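Local coordinates for GH3 beta-N-acetylglucosaminidase (Paenibacillaceae, PDB 6K5J), which hydrolyses terminal non-reducing beta-linked N-acetylglucosamine residues as a beta-N-acetylglucosaminidase of glycoside hydrolase family 3, at residues T90-E93 with N94-V98; S123-A127 with L128-M132. All coordinates share one frame; numbering follows the deposited sequence.

Interaction 1: T90-E93 with N94-V98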
loop_
_atom_site.group_PDB
_atom_site.type_symbol
_atom_site.label_atom_id
_atom_site.label_comp_id
_atom_site.label_asym_id
_atom_site.label_seq_id
_atom_site.Cartn_x
_atom_site.Cartn_y
_atom_site.Cartn_z
ATOM N N THR A 90 -4.292 -2.892 -2.828
ATOM C CA THR A 90 -4.415 -2.773 -4.271
ATOM C C THR A 90 -5.720 -2.049 -4.571
ATOM O O THR A 90 -6.652 -2.052 -3.761
ATOM C CB THR A 90 -4.403 -4.146 -4.979
ATOM O OG1 THR A 90 -5.483 -4.941 -4.488
ATOM C CG2 THR A 90 -3.076 -4.896 -4.748
ATOM N N ARG A 91 -5.777 -1.406 -5.739
ATOM C CA ARG A 91 -6.994 -0.739 -6.187
ATOM C C ARG A 91 -7.693 -1.470 -7.316
ATOM O O ARG A 91 -8.866 -1.186 -7.584
ATOM C CB ARG A 91 -6.692 0.689 -6.657
ATOM C CG ARG A 91 -5.937 1.504 -5.658
ATOM C CD ARG A 91 -6.758 1.721 -4.413
ATOM N NE ARG A 91 -6.119 2.735 -3.595
ATOM C CZ ARG A 91 -6.163 2.769 -2.273
ATOM N NH1 ARG A 91 -6.831 1.846 -1.578
ATOM N NH2 ARG A 91 -5.524 3.735 -1.650
ATOM N N LEU A 92 -6.995 -2.384 -7.984
ATOM C CA LEU A 92 -7.549 -3.186 -9.065
ATOM C C LEU A 92 -7.056 -4.613 -8.900
ATOM O O LEU A 92 -5.849 -4.846 -8.829
ATOM C CB LEU A 92 -7.132 -2.631 -10.434
ATOM C CG LEU A 92 -7.591 -3.482 -11.627
ATOM C CD1 LEU A 92 -9.119 -3.518 -11.720
ATOM C CD2 LEU A 92 -6.972 -2.959 -12.912
ATOM N N GLU A 93 -7.991 -5.561 -8.839
ATOM C CA GLU A 93 -7.670 -6.975 -8.921
ATOM C C GLU A 93 -8.340 -7.678 -10.094
ATOM O O GLU A 93 -7.879 -8.749 -10.489
ATOM C CB GLU A 93 -8.063 -7.695 -7.618
ATOM C CG GLU A 93 -7.533 -7.025 -6.348
ATOM C CD GLU A 93 -8.342 -5.803 -5.951
ATOM O OE1 GLU A 93 -7.740 -4.788 -5.541
ATOM O OE2 GLU A 93 -9.583 -5.834 -6.068
ATOM N N ASN A 94 -9.386 -7.097 -10.678
ATOM C CA ASN A 94 -10.085 -7.745 -11.778
ATOM C C ASN A 94 -9.226 -7.689 -13.033
ATOM O O ASN A 94 -8.906 -6.599 -13.511
ATOM C CB ASN A 94 -11.427 -7.057 -12.028
ATOM C CG ASN A 94 -12.241 -7.759 -13.101
ATOM O OD1 ASN A 94 -12.302 -8.989 -13.141
ATOM N ND2 ASN A 94 -12.856 -6.988 -13.972
ATOM N N GLY A 95 -8.848 -8.854 -13.565
ATOM C CA GLY A 95 -8.094 -8.895 -14.802
ATOM C C GLY A 95 -6.610 -8.640 -14.680
ATOM O O GLY A 95 -5.937 -8.497 -15.708
ATOM N N VAL A 96 -6.075 -8.555 -13.461
ATOM C CA VAL A 96 -4.647 -8.381 -13.241
ATOM C C VAL A 96 -4.198 -9.400 -12.202
ATOM O O VAL A 96 -5.011 -10.000 -11.495
ATOM C CB VAL A 96 -4.276 -6.947 -12.792
ATOM C CG1 VAL A 96 -4.799 -5.932 -13.805
ATOM C CG2 VAL A 96 -4.837 -6.655 -11.408
ATOM N N THR A 97 -2.883 -9.606 -12.141
ATOM C CA THR A 97 -2.302 -10.522 -11.168
ATOM C C THR A 97 -2.392 -9.920 -9.777
ATOM O O THR A 97 -1.995 -8.771 -9.570
ATOM C CB THR A 97 -0.835 -10.788 -11.508
ATOM O OG1 THR A 97 -0.727 -11.198 -12.874
ATOM C CG2 THR A 97 -0.242 -11.869 -10.613
ATOM N N VAL A 98 -2.872 -10.701 -8.813
ATOM C CA VAL A 98 -2.822 -10.295 -7.414
ATOM C C VAL A 98 -1.451 -10.716 -6.892
ATOM O O VAL A 98 -1.145 -11.905 -6.798
ATOM C CB VAL A 98 -3.967 -10.908 -6.599
ATOM C CG1 VAL A 98 -3.878 -10.468 -5.135
ATOM C CG2 VAL A 98 -5.296 -10.476 -7.181
HETATM O O HOH W 1 -3.759 -6.900 -7.952
#

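Interaction 2: S123-A127 with L128-M132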
loop_
_atom_site.group_PDB
_atom_site.type_symbol
_atom_site.label_atom_id
_atom_site.label_comp_id
_atom_site.label_asym_id
_atom_site.label_seq_id
_atom_site.Cartn_x
_atom_site.Cartn_y
_atom_site.Cartn_z
ATOM N N SER A 123 4.517 -3.923 -14.975
ATOM C CA SER A 123 4.227 -4.298 -16.356
ATOM C C SER A 123 2.745 -4.179 -16.640
ATOM O O SER A 123 2.336 -3.680 -17.695
ATOM C CB SER A 123 4.677 -5.738 -16.620
ATOM O OG SER A 123 6.081 -5.792 -16.733
ATOM N N GLU A 124 1.924 -4.660 -15.712
ATOM C CA GLU A 124 0.487 -4.604 -15.910
ATOM C C GLU A 124 -0.025 -3.170 -15.804
ATOM O O GLU A 124 -0.882 -2.756 -16.593
ATOM C CB GLU A 124 -0.189 -5.553 -14.917
ATOM C CG GLU A 124 0.315 -7.005 -15.114
ATOM C CD GLU A 124 -0.422 -8.051 -14.283
ATOM O OE1 GLU A 124 -1.111 -7.671 -13.321
ATOM O OE2 GLU A 124 -0.286 -9.264 -14.582
ATOM N N LEU A 125 0.507 -2.381 -14.866
ATOM C CA LEU A 125 0.083 -0.985 -14.779
ATOM C C LEU A 125 0.400 -0.243 -16.070
ATOM O O LEU A 125 -0.442 0.491 -16.603
ATOM C CB LEU A 125 0.748 -0.286 -13.593
ATOM C CG LEU A 125 0.321 -0.674 -12.172
ATOM C CD1 LEU A 125 1.099 0.146 -11.135
ATOM C CD2 LEU A 125 -1.184 -0.524 -11.971
ATOM N N ARG A 126 1.621 -0.414 -16.584
ATOM C CA ARG A 126 2.022 0.314 -17.786
ATOM C C ARG A 126 1.152 -0.070 -18.977
ATOM O O ARG A 126 0.800 0.785 -19.804
ATOM C CB ARG A 126 3.499 0.061 -18.088
ATOM C CG ARG A 126 4.120 1.031 -19.102
ATOM C CD ARG A 126 4.016 2.484 -18.633
ATOM N NE ARG A 126 4.007 3.420 -19.759
ATOM C CZ ARG A 126 4.917 4.373 -19.967
ATOM N NH1 ARG A 126 5.920 4.547 -19.120
ATOM N NH2 ARG A 126 4.820 5.159 -21.034
ATOM N N ALA A 127 0.767 -1.346 -19.063
ATOM C CA ALA A 127 -0.160 -1.782 -20.103
ATOM C C ALA A 127 -1.508 -1.087 -19.993
ATOM O O ALA A 127 -2.233 -0.999 -20.992
ATOM C CB ALA A 127 -0.342 -3.298 -20.037
ATOM N N LEU A 128 -1.859 -0.573 -18.810
ATOM C CA LEU A 128 -3.105 0.150 -18.624
ATOM C C LEU A 128 -2.938 1.661 -18.758
ATOM O O LEU A 128 -3.878 2.403 -18.461
ATOM C CB LEU A 128 -3.709 -0.185 -17.257
ATOM C CG LEU A 128 -3.918 -1.670 -16.958
ATOM C CD1 LEU A 128 -4.642 -1.838 -15.623
ATOM C CD2 LEU A 128 -4.696 -2.358 -18.064
ATOM N N GLY A 129 -1.768 2.136 -19.191
ATOM C CA GLY A 129 -1.537 3.562 -19.297
ATOM C C GLY A 129 -1.176 4.238 -17.994
ATOM O O GLY A 129 -1.110 5.476 -17.945
ATOM N N ILE A 130 -0.952 3.472 -16.939
ATOM C CA ILE A 130 -0.515 4.005 -15.651
ATOM C C ILE A 130 1.011 4.027 -15.637
ATOM O O ILE A 130 1.658 3.004 -15.887
ATOM C CB ILE A 130 -1.076 3.154 -14.497
ATOM C CG1 ILE A 130 -2.603 3.232 -14.492
ATOM C CG2 ILE A 130 -0.483 3.577 -13.159
ATOM C CD1 ILE A 130 -3.283 2.056 -13.790
ATOM N N ASN A 131 1.591 5.187 -15.344
ATOM C CA ASN A 131 3.032 5.374 -15.481
ATOM C C ASN A 131 3.698 5.766 -14.170
ATOM O O ASN A 131 4.886 6.099 -14.163
ATOM C CB ASN A 131 3.336 6.413 -16.572
ATOM C CG ASN A 131 2.601 7.724 -16.354
ATOM O OD1 ASN A 131 2.526 8.221 -15.237
ATOM N ND2 ASN A 131 2.062 8.296 -17.430
ATOM N N MET A 132 2.966 5.716 -13.062
ATOM C CA MET A 132 3.493 6.050 -11.749
ATOM C C MET A 132 2.769 5.183 -10.727
ATOM O O MET A 132 1.597 4.841 -10.903
ATOM C CB MET A 132 3.306 7.544 -11.433
ATOM C CG MET A 132 4.016 8.033 -10.164
ATOM S SD MET A 132 3.861 9.838 -10.014
ATOM C CE MET A 132 5.188 10.201 -8.860
#

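Interaction 1: T90-E93 with N94-V98
Glu93 and Val96 are the ends of a type II beta turn in the loop that leads from strand 79-81 to helix 102-108 of the family 3 N-terminal domain. Gly95 takes the third position of the turn with a positive phi of 81°, and the closing bond from Val96 N to Glu93 O is nearly straight at 172° but weak, 3.5 Å long. Glu93 can be followed outward. Its CB lies 3.9 Å from Val98 CG2, and Glu93 CG stays 4.2 Å from that methyl, Val98 CG2. The chain bends at chi2 (78°), which brings OE1 to Thr90 OG1: Thr90 OG1 donates to Glu93 OE1 over a very short 2.5 Å, and Arg50 forms a salt bridge to the same oxygen. The side chains of Leu92 and Val96 cross at about a right angle, with Leu92 CD2 3.8 Å from Val96 CG1. The other methyl, Leu92 CD1, sits 3.6 Å from Asn94 O. One water molecule bridges the residues flanking the turn, donating to Leu92 O at 3.1 Å and to Thr97 O at 3.0 Å.

Interaction 2: S123-A127 with L128-M132
Leu125 O takes two backbone N-H groups from opposite faces of its carbonyl plane, Leu128 N at 2.8 Å and Ile130 N at 3.0 Å. Neither donor lies in that plane: Ile130 N is 40° out of it and Leu128 N 61°. The bond from Ile130 N to Leu125 O, together with Gly129 N to Arg126 O (3.0 Å), defines a Schellman motif that ends helix 111-127. Gly129 is its C-prime residue, with a positive phi that carries the chain back across the helix end. With this phi and psi, a beta carbon would collide with the carbonyl oxygen of Leu128, which accounts for the glycine.

The apolar contact that accompanies the motif spans it from Leu125 to Ile130. Their CB atoms approach each other, and farther out Leu125 CD2 meets Ile130 CD1 at 3.8 Å. Leu128 folds back over the last turn instead, its CG placed anti to its own carbonyl carbon and 3.2 Å from Glu124 O. Val59 of helix 56-72 packs against both Leu128 and Ile130.

Arg126 CA makes a C-H...O contact with Ile130 O at 3.3 Å. The arginine chain passes the same oxygen with CD and then reaches Asn131, whose CB lies over one face of the guanidinium, offset toward its rim; the amide plane is turned 76° from it. The guanidinium serves the carbonyl oxygens of Gly176, Arg340 and Ala341, while the Asn131 amide bonds Ile80 N and Leu78 O. Carbonyl groups at a helix C terminus carry partial negative charge, which the N-H groups of the returning chain, those of Leu128, Gly129 and Ile130, probably offset in part.

From the N terminus, the chain leaves strand 79-81 and closes its first local loop in interaction 1, the turn of 90-98. It then runs through helices 102-108 and 111-127 and closes the second at the helix end, 123-132, before entering strand 132-133. The two contacts are in series, neither nested nor crossed, yet with centres about 12 Å apart they touch. Thr97 OG1 and Glu124 OE2, 2.6 Å apart, form a probable hydrogen bond, and Leu92 CD2 packs on Leu128 CD1 at 3.7 Å. Lys361, of helix 359-372, forms a salt bridge to Glu124 and touches Thr97, tying both contacts to that later helix.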